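Local atomic coordinates of UDP-glucose 6-dehydrogenase (Pyrobaculum islandicum, PDB entry 3VTF), a protein that probably oxidises UDP-glucose to UDP-glucuronate, reducing two NAD(+) to NADH in the single step that supplies this nucleotide sugar. Residues A[236-250]-A[309-323]. Numbering follows the deposited sequence.
Sequences ALKISFANEVGLLAK and VLRVNEYMPRYAVQL. With UPG (uridine-5'-diphosphate-glucose), chain B.
With its hydroxyl anti to the carbonyl carbon (chi1 -75°), S240 lays OG against the helix of 309-323, where it donates to V309 O over 2.8 Å. The same carbonyl oxygen accepts N313 N, so two donors grip it; serine suits the spot, being small and able to donate. V312 points CG1 (chi1 169°, opposite its backbone N) at the backbone of the facing helix, 3.5 Å from S240 O, while the compact branches of V309 pack on A236 and L237. Next along, the bent M316 chain crosses the N243 amide obliquely, with M316 CG 3.7 Å from N243 ND2; the amide oxygen of N243 is taken by G277 N.

Helix 221-251 is the long helix that, as in this family, links the NAD-binding and UDP-binding alpha/beta domains, and helix 304-328 packs across it; the axes of segments 236-250 and 309-323 cross at 61° and approach to 8.9 Å. The E244 carboxylate bonds I305 and S306 of the second subunit. On another side of 236-250, I239 meets the uracil of UDP-glucose, CD1 lying 3.6 Å from N1. Cut back to an alanine, the residue would lose the branches that touch the uracil, which is likely to leave the base less firmly placed.

Where the helices diverge, longer side chains bridge the distance. L247 spreads its methyls between two tyrosines, CD1 against CE2 of Y315 and CD2 3.6 Å from Y319 CE2. A water donates to L247 O at 2.7 Å and also bonds Y319 OH. K250 methylenes lie along that ring's edge and hydroxyl, CD 3.4 Å from Y319 OH, and the chain meets L323 tip to tip before its ammonium reaches E439.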
loop_
_atom_site.group_PDB
_atom_site.type_symbol
_atom_site.label_atom_id
_atom_site.label_comp_id
_atom_site.label_asym_id
_atom_site.label_seq_id
_atom_site.Cartn_x
_atom_site.Cartn_y
_atom_site.Cartn_z
ATOM N N ALA A 236 0.106 4.626 7.050
ATOM C CA ALA A 236 -1.015 5.553 7.172
ATOM C C ALA A 236 -1.856 5.560 5.893
ATOM O O ALA A 236 -3.097 5.629 5.952
ATOM C CB ALA A 236 -0.471 6.980 7.519
ATOM N N LEU A 237 -1.177 5.441 4.738
ATOM C CA LEU A 237 -1.818 5.417 3.440
ATOM C C LEU A 237 -2.693 4.161 3.315
ATOM O O LEU A 237 -3.804 4.229 2.728
ATOM C CB LEU A 237 -0.752 5.459 2.302
ATOM C CG LEU A 237 -1.094 5.219 0.854
ATOM C CD1 LEU A 237 0.024 5.556 -0.166
ATOM C CD2 LEU A 237 -1.272 3.728 0.686
ATOM N N LYS A 238 -2.194 3.000 3.772
ATOM C CA LYS A 238 -3.073 1.793 3.713
ATOM C C LYS A 238 -4.302 2.015 4.485
ATOM O O LYS A 238 -5.359 1.540 4.027
ATOM C CB LYS A 238 -2.392 0.510 4.248
ATOM C CG LYS A 238 -1.049 0.260 3.539
ATOM C CD LYS A 238 -0.417 -1.181 3.604
ATOM C CE LYS A 238 -1.415 -2.358 3.616
ATOM N NZ LYS A 238 -0.700 -3.728 3.593
ATOM N N ILE A 239 -4.187 2.586 5.701
ATOM C CA ILE A 239 -5.354 2.824 6.546
ATOM C C ILE A 239 -6.360 3.787 5.821
ATOM O O ILE A 239 -7.581 3.532 5.777
ATOM C CB ILE A 239 -4.912 3.425 7.890
ATOM C CG1 ILE A 239 -4.046 2.385 8.657
ATOM C CG2 ILE A 239 -6.093 3.745 8.782
ATOM C CD1 ILE A 239 -3.359 2.970 9.881
ATOM N N SER A 240 -5.844 4.885 5.285
ATOM C CA SER A 240 -6.717 5.885 4.631
ATOM C C SER A 240 -7.310 5.354 3.332
ATOM O O SER A 240 -8.464 5.695 2.972
ATOM C CB SER A 240 -5.883 7.188 4.357
ATOM O OG SER A 240 -5.733 7.831 5.565
ATOM N N PHE A 241 -6.526 4.566 2.597
ATOM C CA PHE A 241 -7.062 3.894 1.451
ATOM C C PHE A 241 -8.232 2.966 1.859
ATOM O O PHE A 241 -9.271 2.915 1.170
ATOM C CB PHE A 241 -6.033 3.166 0.644
ATOM C CG PHE A 241 -6.568 2.548 -0.590
ATOM C CD1 PHE A 241 -6.961 3.348 -1.653
ATOM C CD2 PHE A 241 -6.757 1.199 -0.679
ATOM C CE1 PHE A 241 -7.453 2.820 -2.858
ATOM C CE2 PHE A 241 -7.227 0.619 -1.852
ATOM C CZ PHE A 241 -7.573 1.407 -2.973
ATOM N N ALA A 242 -8.040 2.172 2.921
ATOM C CA ALA A 242 -9.137 1.263 3.399
ATOM C C ALA A 242 -10.379 2.120 3.763
ATOM O O ALA A 242 -11.519 1.684 3.536
ATOM C CB ALA A 242 -8.689 0.420 4.592
ATOM N N ASN A 243 -10.124 3.342 4.267
ATOM C CA ASN A 243 -11.247 4.206 4.664
ATOM C C ASN A 243 -11.913 4.801 3.452
ATOM O O ASN A 243 -13.125 4.854 3.380
ATOM C CB ASN A 243 -10.771 5.276 5.647
ATOM C CG ASN A 243 -10.633 4.683 7.023
ATOM O OD1 ASN A 243 -11.426 3.759 7.377
ATOM N ND2 ASN A 243 -9.755 5.248 7.842
ATOM N N GLU A 244 -11.110 5.192 2.459
ATOM C CA GLU A 244 -11.695 5.697 1.174
ATOM C C GLU A 244 -12.533 4.617 0.499
ATOM O O GLU A 244 -13.693 4.833 0.034
ATOM C CB GLU A 244 -10.571 6.134 0.198
ATOM C CG GLU A 244 -11.145 6.680 -1.132
ATOM C CD GLU A 244 -10.151 7.619 -1.817
ATOM O OE1 GLU A 244 -9.733 8.612 -1.148
ATOM O OE2 GLU A 244 -9.888 7.369 -3.028
ATOM N N VAL A 245 -11.945 3.433 0.352
ATOM C CA VAL A 245 -12.706 2.282 -0.186
ATOM C C VAL A 245 -13.939 1.994 0.709
ATOM O O VAL A 245 -15.044 1.674 0.193
ATOM C CB VAL A 245 -11.771 1.059 -0.283
ATOM C CG1 VAL A 245 -12.551 -0.217 -0.638
ATOM C CG2 VAL A 245 -10.759 1.373 -1.384
ATOM N N GLY A 246 -13.781 2.128 2.035
ATOM C CA GLY A 246 -14.844 1.853 3.011
ATOM C C GLY A 246 -16.044 2.794 2.922
ATOM O O GLY A 246 -17.206 2.360 3.032
ATOM N N LEU A 247 -15.776 4.078 2.651
ATOM C CA LEU A 247 -16.923 4.984 2.464
ATOM C C LEU A 247 -17.778 4.521 1.318
ATOM O O LEU A 247 -19.013 4.654 1.360
ATOM C CB LEU A 247 -16.375 6.440 2.219
ATOM C CG LEU A 247 -15.658 7.035 3.411
ATOM C CD1 LEU A 247 -14.925 8.375 2.993
ATOM C CD2 LEU A 247 -16.618 7.273 4.567
ATOM N N LEU A 248 -17.121 4.034 0.243
ATOM C CA LEU A 248 -17.774 3.514 -0.899
ATOM C C LEU A 248 -18.474 2.206 -0.639
ATOM O O LEU A 248 -19.679 2.008 -1.041
ATOM C CB LEU A 248 -16.797 3.464 -2.136
ATOM C CG LEU A 248 -17.311 2.706 -3.383
ATOM C CD1 LEU A 248 -18.587 3.423 -3.936
ATOM C CD2 LEU A 248 -16.256 2.824 -4.477
ATOM N N ALA A 249 -17.804 1.297 0.071
ATOM C CA ALA A 249 -18.416 0.007 0.396
ATOM C C ALA A 249 -19.713 0.247 1.192
ATOM O O ALA A 249 -20.699 -0.446 0.964
ATOM C CB ALA A 249 -17.457 -0.880 1.195
ATOM N N LYS A 250 -19.637 1.147 2.172
ATOM C CA LYS A 250 -20.760 1.512 3.037
ATOM C C LYS A 250 -21.963 1.995 2.132
ATOM O O LYS A 250 -23.073 1.532 2.297
ATOM C CB LYS A 250 -20.406 2.639 4.021
ATOM C CG LYS A 250 -21.554 2.998 5.007
ATOM C CD LYS A 250 -21.074 4.102 6.018
ATOM C CE LYS A 250 -22.209 4.467 7.006
ATOM N NZ LYS A 250 -22.664 3.223 7.704
ATOM N N VAL A 309 -3.984 11.376 2.094
ATOM C CA VAL A 309 -3.992 10.469 3.234
ATOM C C VAL A 309 -4.503 11.152 4.449
ATOM O O VAL A 309 -5.312 10.590 5.243
ATOM C CB VAL A 309 -2.532 9.929 3.493
ATOM C CG1 VAL A 309 -2.502 9.183 4.785
ATOM C CG2 VAL A 309 -2.186 9.044 2.311
ATOM N N LEU A 310 -3.982 12.357 4.693
ATOM C CA LEU A 310 -4.403 13.115 5.880
ATOM C C LEU A 310 -5.827 13.683 5.741
ATOM O O LEU A 310 -6.552 13.762 6.741
ATOM C CB LEU A 310 -3.445 14.311 6.156
ATOM C CG LEU A 310 -2.306 14.129 7.155
ATOM C CD1 LEU A 310 -1.646 15.485 7.529
ATOM C CD2 LEU A 310 -2.742 13.374 8.431
ATOM N N ARG A 311 -6.217 14.104 4.536
ATOM C CA ARG A 311 -7.619 14.577 4.357
ATOM C C ARG A 311 -8.635 13.489 4.781
ATOM O O ARG A 311 -9.635 13.750 5.494
ATOM C CB ARG A 311 -7.795 14.922 2.914
ATOM C CG ARG A 311 -9.208 15.243 2.483
ATOM C CD ARG A 311 -9.344 15.500 0.959
ATOM N NE ARG A 311 -10.759 15.420 0.591
ATOM C CZ ARG A 311 -11.516 16.505 0.457
ATOM N NH1 ARG A 311 -10.941 17.683 0.659
ATOM N NH2 ARG A 311 -12.821 16.438 0.140
ATOM N N VAL A 312 -8.425 12.263 4.314
ATOM C CA VAL A 312 -9.335 11.150 4.706
ATOM C C VAL A 312 -9.283 10.956 6.189
ATOM O O VAL A 312 -10.303 10.854 6.838
ATOM C CB VAL A 312 -8.918 9.879 3.940
ATOM C CG1 VAL A 312 -9.639 8.622 4.515
ATOM C CG2 VAL A 312 -9.245 10.083 2.482
ATOM N N ASN A 313 -8.066 10.974 6.785
ATOM C CA ASN A 313 -7.970 10.713 8.216
ATOM C C ASN A 313 -8.696 11.745 9.021
ATOM O O ASN A 313 -9.333 11.423 10.064
ATOM C CB ASN A 313 -6.484 10.652 8.620
ATOM C CG ASN A 313 -6.269 9.990 9.955
ATOM O OD1 ASN A 313 -5.747 10.584 10.926
ATOM N ND2 ASN A 313 -6.641 8.751 10.011
ATOM N N GLU A 314 -8.610 13.009 8.586
ATOM C CA GLU A 314 -9.227 14.046 9.411
ATOM C C GLU A 314 -10.755 13.988 9.287
ATOM O O GLU A 314 -11.465 14.436 10.155
ATOM C CB GLU A 314 -8.714 15.415 8.891
ATOM C CG GLU A 314 -7.299 15.687 9.430
ATOM C CD GLU A 314 -6.565 16.814 8.651
ATOM O OE1 GLU A 314 -7.052 17.230 7.572
ATOM O OE2 GLU A 314 -5.474 17.249 9.078
ATOM N N TYR A 315 -11.223 13.462 8.162
ATOM C CA TYR A 315 -12.661 13.335 7.885
ATOM C C TYR A 315 -13.369 12.275 8.724
ATOM O O TYR A 315 -14.539 12.491 9.169
ATOM C CB TYR A 315 -12.858 12.999 6.400
ATOM C CG TYR A 315 -14.314 12.773 5.983
ATOM C CD1 TYR A 315 -15.189 13.873 5.912
ATOM C CD2 TYR A 315 -14.793 11.482 5.579
ATOM C CE1 TYR A 315 -16.508 13.714 5.486
ATOM C CE2 TYR A 315 -16.118 11.298 5.136
ATOM C CZ TYR A 315 -16.959 12.446 5.070
ATOM O OH TYR A 315 -18.263 12.348 4.617
ATOM N N MET A 316 -12.704 11.118 8.948
ATOM C CA MET A 316 -13.390 9.983 9.545
ATOM C C MET A 316 -14.096 10.288 10.894
ATOM O O MET A 316 -15.263 9.852 11.072
ATOM C CB MET A 316 -12.448 8.737 9.686
ATOM C CG MET A 316 -11.966 8.233 8.306
ATOM S SD MET A 316 -13.112 8.083 6.960
ATOM C CE MET A 316 -14.039 6.585 7.320
ATOM N N PRO A 317 -13.405 10.929 11.868
ATOM C CA PRO A 317 -14.099 11.184 13.147
ATOM C C PRO A 317 -15.313 12.155 13.012
ATOM O O PRO A 317 -16.327 11.989 13.708
ATOM C CB PRO A 317 -13.033 11.870 14.018
ATOM C CG PRO A 317 -11.726 11.475 13.373
ATOM C CD PRO A 317 -11.980 11.345 11.924
ATOM N N ARG A 318 -15.206 13.138 12.122
ATOM C CA ARG A 318 -16.340 14.028 11.821
ATOM C C ARG A 318 -17.458 13.184 11.221
ATOM O O ARG A 318 -18.646 13.374 11.548
ATOM C CB ARG A 318 -15.930 15.141 10.813
ATOM C CG ARG A 318 -15.066 16.258 11.419
ATOM C CD ARG A 318 -14.346 17.210 10.427
ATOM N NE ARG A 318 -14.998 17.355 9.113
ATOM C CZ ARG A 318 -14.390 17.220 7.900
ATOM N NH1 ARG A 318 -13.083 16.938 7.789
ATOM N NH2 ARG A 318 -15.085 17.386 6.758
ATOM N N TYR A 319 -17.126 12.258 10.316
ATOM C CA TYR A 319 -18.177 11.462 9.720
ATOM C C TYR A 319 -18.916 10.590 10.740
ATOM O O TYR A 319 -20.148 10.383 10.612
ATOM C CB TYR A 319 -17.603 10.619 8.561
ATOM C CG TYR A 319 -18.556 9.793 7.779
ATOM C CD1 TYR A 319 -19.618 10.413 7.053
ATOM C CD2 TYR A 319 -18.416 8.355 7.695
ATOM C CE1 TYR A 319 -20.493 9.649 6.292
ATOM C CE2 TYR A 319 -19.284 7.615 6.899
ATOM C CZ TYR A 319 -20.330 8.249 6.239
ATOM O OH TYR A 319 -21.187 7.462 5.503
ATOM N N ALA A 320 -18.160 10.043 11.705
ATOM C CA ALA A 320 -18.724 9.131 12.712
ATOM C C ALA A 320 -19.769 9.944 13.541
ATOM O O ALA A 320 -20.848 9.442 13.838
ATOM C CB ALA A 320 -17.592 8.584 13.667
ATOM N N VAL A 321 -19.401 11.170 13.924
ATOM C CA VAL A 321 -20.282 12.025 14.690
ATOM C C VAL A 321 -21.515 12.433 13.809
ATOM O O VAL A 321 -22.645 12.400 14.283
ATOM C CB VAL A 321 -19.490 13.259 15.215
ATOM C CG1 VAL A 321 -20.435 14.430 15.772
ATOM C CG2 VAL A 321 -18.458 12.774 16.231
ATOM N N GLN A 322 -21.310 12.702 12.507
ATOM C CA GLN A 322 -22.419 12.986 11.627
ATOM C C GLN A 322 -23.419 11.821 11.527
ATOM O O GLN A 322 -24.679 12.045 11.511
ATOM C CB GLN A 322 -21.948 13.366 10.220
ATOM C CG GLN A 322 -21.159 14.675 10.153
ATOM C CD GLN A 322 -20.554 14.900 8.768
ATOM O OE1 GLN A 322 -20.943 14.235 7.790
ATOM N NE2 GLN A 322 -19.596 15.838 8.679
ATOM N N LEU A 323 -22.901 10.587 11.474
ATOM C CA LEU A 323 -23.790 9.418 11.458
ATOM C C LEU A 323 -24.619 9.360 12.742
ATOM O O LEU A 323 -25.833 9.091 12.673
ATOM C CB LEU A 323 -22.975 8.106 11.334
ATOM C CG LEU A 323 -22.252 7.885 10.001
ATOM C CD1 LEU A 323 -21.280 6.735 10.094
ATOM C CD2 LEU A 323 -23.314 7.687 8.878
HETATM N N1 UPG B . -4.803 1.694 12.917
HETATM C C2 UPG B . -5.960 1.689 12.082
HETATM N N3 UPG B . -6.143 0.671 11.238
HETATM C C4 UPG B . -5.182 -0.322 11.129
HETATM C C5 UPG B . -3.988 -0.343 11.930
HETATM C C6 UPG B . -3.823 0.748 12.806
HETATM O O2 UPG B . -6.833 2.612 12.142
HETATM O O4 UPG B . -5.374 -1.247 10.270
HETATM C C1C UPG B . -4.676 2.878 13.799
HETATM C C2C UPG B . -4.478 2.432 15.234
HETATM O O2C UPG B . -5.713 2.277 15.929
HETATM C C3C UPG B . -3.654 3.597 15.825
HETATM C C4C UPG B . -2.809 4.091 14.650
HETATM O O4C UPG B . -3.400 3.480 13.482
HETATM O O3C UPG B . -4.548 4.700 16.136
HETATM C C5C UPG B . -1.326 3.657 14.730
HETATM O O5C UPG B . -1.299 2.286 15.146
HETATM P PA UPG B . 0.186 1.515 15.357
HETATM O O1A UPG B . 0.961 1.442 14.002
HETATM O O2A UPG B . -0.048 0.273 16.254
HETATM O O3A UPG B . 0.812 2.515 16.454
HETATM P PB UPG B . 2.331 3.097 16.673
HETATM O O1B UPG B . 2.804 2.611 18.019
HETATM O O2B UPG B . 1.934 4.587 16.524
HETATM O O3B UPG B . 3.358 2.491 15.615
HETATM C "C1'" UPG B . 3.730 3.244 14.420
HETATM C "C2'" UPG B . 4.318 2.252 13.440
HETATM C "C3'" UPG B . 5.694 1.798 13.984
HETATM C "C4'" UPG B . 6.559 3.065 14.184
HETATM C "C5'" UPG B . 5.885 3.936 15.318
HETATM C "C6'" UPG B . 6.565 5.283 15.648
HETATM O "O2'" UPG B . 3.324 1.163 13.576
HETATM O "O3'" UPG B . 6.258 0.937 13.015
HETATM O "O4'" UPG B . 7.837 2.625 14.691
HETATM O "O5'" UPG B . 4.623 4.322 14.703
HETATM O "O6'" UPG B . 7.239 5.792 14.472
HETATM O O HOH W 1 -20.470 6.499 2.745
#